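Phosphoribosylformylglycinamidine synthase 2 (Thermus thermophilus, PDB 3VIU) is an ADP- and magnesium-binding enzyme of the PurM-like AIR synthase family, with the family's paired N- and C-terminal domains present twice in one chain. Local coordinates at residues A[673-676]-A[677-680]; A[714-717]-A[718-722]. One frame throughout, in Å; residues are numbered along the deposited sequence.

Interaction 1: A[673-676]-A[677-680]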
loop_
_atom_site.group_PDB
_atom_site.type_symbol
_atom_site.label_atom_id
_atom_site.label_comp_id
_atom_site.label_asym_id
_atom_site.label_seq_id
_atom_site.Cartn_x
_atom_site.Cartn_y
_atom_site.Cartn_z
ATOM N N ALA A 673 24.755 -21.216 -13.364
ATOM C CA ALA A 673 24.181 -20.352 -12.347
ATOM C C ALA A 673 25.293 -19.814 -11.473
ATOM O O ALA A 673 25.367 -18.613 -11.215
ATOM C CB ALA A 673 23.171 -21.126 -11.506
ATOM N N THR A 674 26.174 -20.704 -11.028
ATOM C CA THR A 674 27.274 -20.288 -10.174
ATOM C C THR A 674 28.244 -19.381 -10.927
ATOM O O THR A 674 28.893 -18.515 -10.343
ATOM C CB THR A 674 28.031 -21.506 -9.609
ATOM O OG1 THR A 674 28.530 -22.307 -10.687
ATOM C CG2 THR A 674 27.102 -22.343 -8.737
ATOM N N LEU A 675 28.334 -19.575 -12.232
ATOM C CA LEU A 675 29.216 -18.756 -13.040
ATOM C C LEU A 675 28.637 -17.340 -13.061
ATOM O O LEU A 675 29.367 -16.355 -12.941
ATOM C CB LEU A 675 29.298 -19.340 -14.455
ATOM C CG LEU A 675 30.486 -18.982 -15.352
ATOM C CD1 LEU A 675 30.377 -17.544 -15.827
ATOM C CD2 LEU A 675 31.790 -19.217 -14.586
ATOM N N LEU A 676 27.314 -17.245 -13.184
ATOM C CA LEU A 676 26.629 -15.955 -13.220
ATOM C C LEU A 676 26.819 -15.173 -11.913
ATOM O O LEU A 676 27.203 -14.001 -11.931
ATOM C CB LEU A 676 25.138 -16.169 -13.511
ATOM C CG LEU A 676 24.178 -14.970 -13.556
ATOM C CD1 LEU A 676 22.921 -15.351 -14.336
ATOM C CD2 LEU A 676 23.802 -14.532 -12.137
ATOM N N LEU A 677 26.564 -15.821 -10.782
ATOM C CA LEU A 677 26.717 -15.153 -9.498
ATOM C C LEU A 677 28.147 -14.662 -9.302
ATOM O O LEU A 677 28.369 -13.559 -8.796
ATOM C CB LEU A 677 26.326 -16.093 -8.360
ATOM C CG LEU A 677 24.872 -16.555 -8.382
ATOM C CD1 LEU A 677 24.648 -17.556 -7.270
ATOM C CD2 LEU A 677 23.948 -15.358 -8.242
ATOM N N GLU A 678 29.115 -15.479 -9.704
ATOM C CA GLU A 678 30.520 -15.109 -9.574
ATOM C C GLU A 678 30.875 -13.878 -10.402
ATOM O O GLU A 678 31.594 -13.000 -9.934
ATOM C CB GLU A 678 31.405 -16.281 -9.980
ATOM C CG GLU A 678 31.872 -17.113 -8.810
ATOM C CD GLU A 678 32.111 -18.551 -9.186
ATOM O OE1 GLU A 678 32.579 -18.799 -10.319
ATOM O OE2 GLU A 678 31.836 -19.434 -8.344
ATOM N N GLU A 679 30.371 -13.813 -11.629
ATOM C CA GLU A 679 30.647 -12.673 -12.498
ATOM C C GLU A 679 30.023 -11.399 -11.940
ATOM O O GLU A 679 30.319 -10.301 -12.411
ATOM C CB GLU A 679 30.118 -12.930 -13.915
ATOM C CG GLU A 679 30.698 -14.180 -14.563
ATOM C CD GLU A 679 30.299 -14.341 -16.020
ATOM O OE1 GLU A 679 29.085 -14.292 -16.322
ATOM O OE2 GLU A 679 31.207 -14.528 -16.862
ATOM N N ARG A 680 29.157 -11.555 -10.941
ATOM C CA ARG A 680 28.500 -10.419 -10.305
ATOM C C ARG A 680 29.150 -10.116 -8.959
ATOM O O ARG A 680 28.681 -9.251 -8.221
ATOM C CB ARG A 680 27.015 -10.713 -10.085
ATOM C CG ARG A 680 26.236 -11.022 -11.345
ATOM C CD ARG A 680 26.270 -9.861 -12.318
ATOM N NE ARG A 680 25.577 -10.190 -13.560
ATOM C CZ ARG A 680 24.264 -10.379 -13.663
ATOM N NH1 ARG A 680 23.486 -10.267 -12.596
ATOM N NH2 ARG A 680 23.732 -10.690 -14.834
#

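Interaction 2: A[714-717]-A[718-722]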
loop_
_atom_site.group_PDB
_atom_site.type_symbol
_atom_site.label_atom_id
_atom_site.label_comp_id
_atom_site.label_asym_id
_atom_site.label_seq_id
_atom_site.Cartn_x
_atom_site.Cartn_y
_atom_site.Cartn_z
ATOM N N ALA A 714 2.354 -26.401 12.891
ATOM C CA ALA A 714 2.760 -25.284 13.739
ATOM C C ALA A 714 2.499 -23.944 13.042
ATOM O O ALA A 714 2.062 -22.982 13.661
ATOM C CB ALA A 714 4.241 -25.414 14.097
ATOM N N TRP A 715 2.758 -23.909 11.740
ATOM C CA TRP A 715 2.589 -22.718 10.915
ATOM C C TRP A 715 1.143 -22.405 10.538
ATOM O O TRP A 715 0.772 -21.241 10.412
ATOM C CB TRP A 715 3.400 -22.903 9.633
ATOM C CG TRP A 715 3.336 -21.771 8.639
ATOM C CD1 TRP A 715 3.934 -20.548 8.745
ATOM C CD2 TRP A 715 2.730 -21.809 7.345
ATOM N NE1 TRP A 715 3.748 -19.826 7.590
ATOM C CE2 TRP A 715 3.013 -20.579 6.714
ATOM C CE3 TRP A 715 1.977 -22.768 6.653
ATOM C CZ2 TRP A 715 2.572 -20.279 5.419
ATOM C CZ3 TRP A 715 1.537 -22.470 5.361
ATOM C CH2 TRP A 715 1.839 -21.236 4.760
ATOM N N LYS A 716 0.333 -23.443 10.361
ATOM C CA LYS A 716 -1.055 -23.285 9.940
ATOM C C LYS A 716 -2.077 -22.857 10.992
ATOM O O LYS A 716 -2.986 -22.089 10.685
ATOM C CB LYS A 716 -1.532 -24.589 9.287
ATOM C CG LYS A 716 -2.569 -24.400 8.180
ATOM C CD LYS A 716 -3.933 -23.917 8.707
ATOM C CE LYS A 716 -4.483 -22.722 7.904
ATOM N NZ LYS A 716 -3.832 -21.418 8.265
ATOM N N ALA A 717 -1.916 -23.324 12.226
ATOM C CA ALA A 717 -2.867 -23.034 13.304
ATOM C C ALA A 717 -3.039 -21.623 13.893
ATOM O O ALA A 717 -4.166 -21.163 14.055
ATOM C CB ALA A 717 -2.631 -24.016 14.448
ATOM N N PRO A 718 -1.936 -20.928 14.229
ATOM C CA PRO A 718 -1.954 -19.577 14.816
ATOM C C PRO A 718 -3.019 -18.569 14.387
ATOM O O PRO A 718 -3.919 -18.255 15.159
ATOM C CB PRO A 718 -0.545 -19.072 14.554
ATOM C CG PRO A 718 0.260 -20.319 14.717
ATOM C CD PRO A 718 -0.550 -21.335 13.929
ATOM N N LEU A 719 -2.918 -18.043 13.173
ATOM C CA LEU A 719 -3.895 -17.060 12.723
ATOM C C LEU A 719 -5.278 -17.603 12.431
ATOM O O LEU A 719 -6.252 -16.854 12.454
ATOM C CB LEU A 719 -3.388 -16.314 11.491
ATOM C CG LEU A 719 -2.349 -15.232 11.774
ATOM C CD1 LEU A 719 -2.136 -14.400 10.518
ATOM C CD2 LEU A 719 -2.830 -14.351 12.919
ATOM N N ARG A 720 -5.373 -18.896 12.144
ATOM C CA ARG A 720 -6.668 -19.481 11.845
ATOM C C ARG A 720 -7.574 -19.455 13.063
ATOM O O ARG A 720 -8.757 -19.146 12.944
ATOM C CB ARG A 720 -6.520 -20.914 11.338
ATOM C CG ARG A 720 -7.852 -21.581 11.028
ATOM C CD ARG A 720 -7.683 -22.903 10.292
ATOM N NE ARG A 720 -7.202 -22.733 8.922
ATOM C CZ ARG A 720 -7.851 -22.070 7.967
ATOM N NH1 ARG A 720 -9.024 -21.497 8.218
ATOM N NH2 ARG A 720 -7.326 -21.986 6.751
ATOM N N GLU A 721 -7.039 -19.780 14.235
ATOM C CA GLU A 721 -7.866 -19.754 15.435
ATOM C C GLU A 721 -8.138 -18.318 15.851
ATOM O O GLU A 721 -9.268 -17.975 16.191
ATOM C CB GLU A 721 -7.211 -20.537 16.578
ATOM C CG GLU A 721 -5.716 -20.724 16.452
ATOM C CD GLU A 721 -5.191 -21.849 17.339
ATOM O OE1 GLU A 721 -3.979 -22.149 17.270
ATOM O OE2 GLU A 721 -5.993 -22.433 18.106
ATOM N N VAL A 722 -7.110 -17.472 15.805
ATOM C CA VAL A 722 -7.272 -16.068 16.165
ATOM C C VAL A 722 -8.412 -15.442 15.369
ATOM O O VAL A 722 -9.248 -14.734 15.925
ATOM C CB VAL A 722 -5.984 -15.262 15.895
ATOM C CG1 VAL A 722 -6.241 -13.771 16.070
ATOM C CG2 VAL A 722 -4.898 -15.710 16.845
HETATM O O HOH W 1 -2.009 -19.303 10.862
#

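Interaction 1: A[673-676]-A[677-680]
Leu677 N donates to Ala673 O over 3.1 Å, with the N-H pointing almost straight at its acceptor (167°). The ladder continues as Glu678 N meets Thr674 O at 3.1 Å and Glu679 N meets Leu675 O at 3.0 Å. These i to i+4 bonds form the closing turns of helix 670-679, in the second AIR synthase-related C-terminal domain. At Arg680 the pattern frays: its N makes a weak bond to Leu676 O (3.3 Å, 120°) and a second, i to i+3 bond to Leu677 O at 3.0 Å, so the last amide is shared between two carbonyls.

With CG anti to the backbone N (chi1 -159°), Leu675 sends CD1 against the carboxylate carbon of Glu679, a tight 3.2 Å from CD. Leu676 CD2 touches Leu677 CD2 at 4.0 Å and also lies above one face of the Arg680 guanidinium, displaced toward its rim. Arg680 NH2 forms a salt bridge with Asp608, and Glu678 OE2 bonds to Tyr684 OH. The single hydroxyl of Thr674 is within bonding reach of the carbonyls of Leu670 and Gln671, its proton shared between them or given to one. Leu677 packs on Ile567 and Tyr684, and Leu676 on Leu609. The chemistry thus implies a helix end held twice to its surroundings, by buried leucines on one side and by charged groups whose partners lie on helix 596-611 and strand 684-690.

Interaction 2: A[714-717]-A[718-722]
Pro718 sets its ring against the carbonyl of Ala714, CD standing 3.1 Å from Ala714 O, where a helix would normally place an amide hydrogen. Ala717 CB, of the neighbouring residue, lies 3.4 Å from Pro718 CD, and the ring also touches Ala405 of a nearby loop.

Backbone polar groups adapt to the proline. Leu719 N, which has no bond to the turn before, donates to a water at 2.8 Å, and the water lies 3.0 Å from Lys716 O, to which it can donate. This is a proline kink in helix 708-723, the last helix of the chain, with a water bridging the break. Beyond it, i to i+4 bonding picks up again, though not strongly: Glu721 N meets Ala717 O at 3.2 Å and 162°, although the position of that oxygen is less certain, and Val722 N makes a weak bond to Pro718 O.

Charged side chains meet one turn apart. Arg720 runs out from the helix and bends at chi3 (-70°), and the bent Lys716 chain comes to its guanidinium edge. Lys716 CE does the touching, near the plane; its 2.9 Å from Arg720 NE is shorter than normal and so doubtful. The like charges are close, Lys716 NZ being 3.7 Å from Arg720 NE, a proximity probably eased by the salt bridge of Arg720 NH2 to Glu412 and a long, weak ion pair of Lys716 with Glu408.

Overall arrangement
Both contacts are local, each within a single helix, and they share no element: about 26 Å separates their nearest atoms. Interaction 1 is partly buried, on a helix packed against strands 563-567 and 684-690 and helix 596-611, all within the second C-terminal domain range. Interaction 2 is a surface contact on the final helix, which also reaches back along the chain to strand 156-163 and helix 132-152 through Leu719 and Val722. The first keeps an unbroken hydrogen-bond ladder until its frayed end, whereas the second is interrupted midway and uses solvent. In both, an arginine of the second segment pairs with an acidic residue outside it, but only interaction 2 brings like charges together between its own two segments.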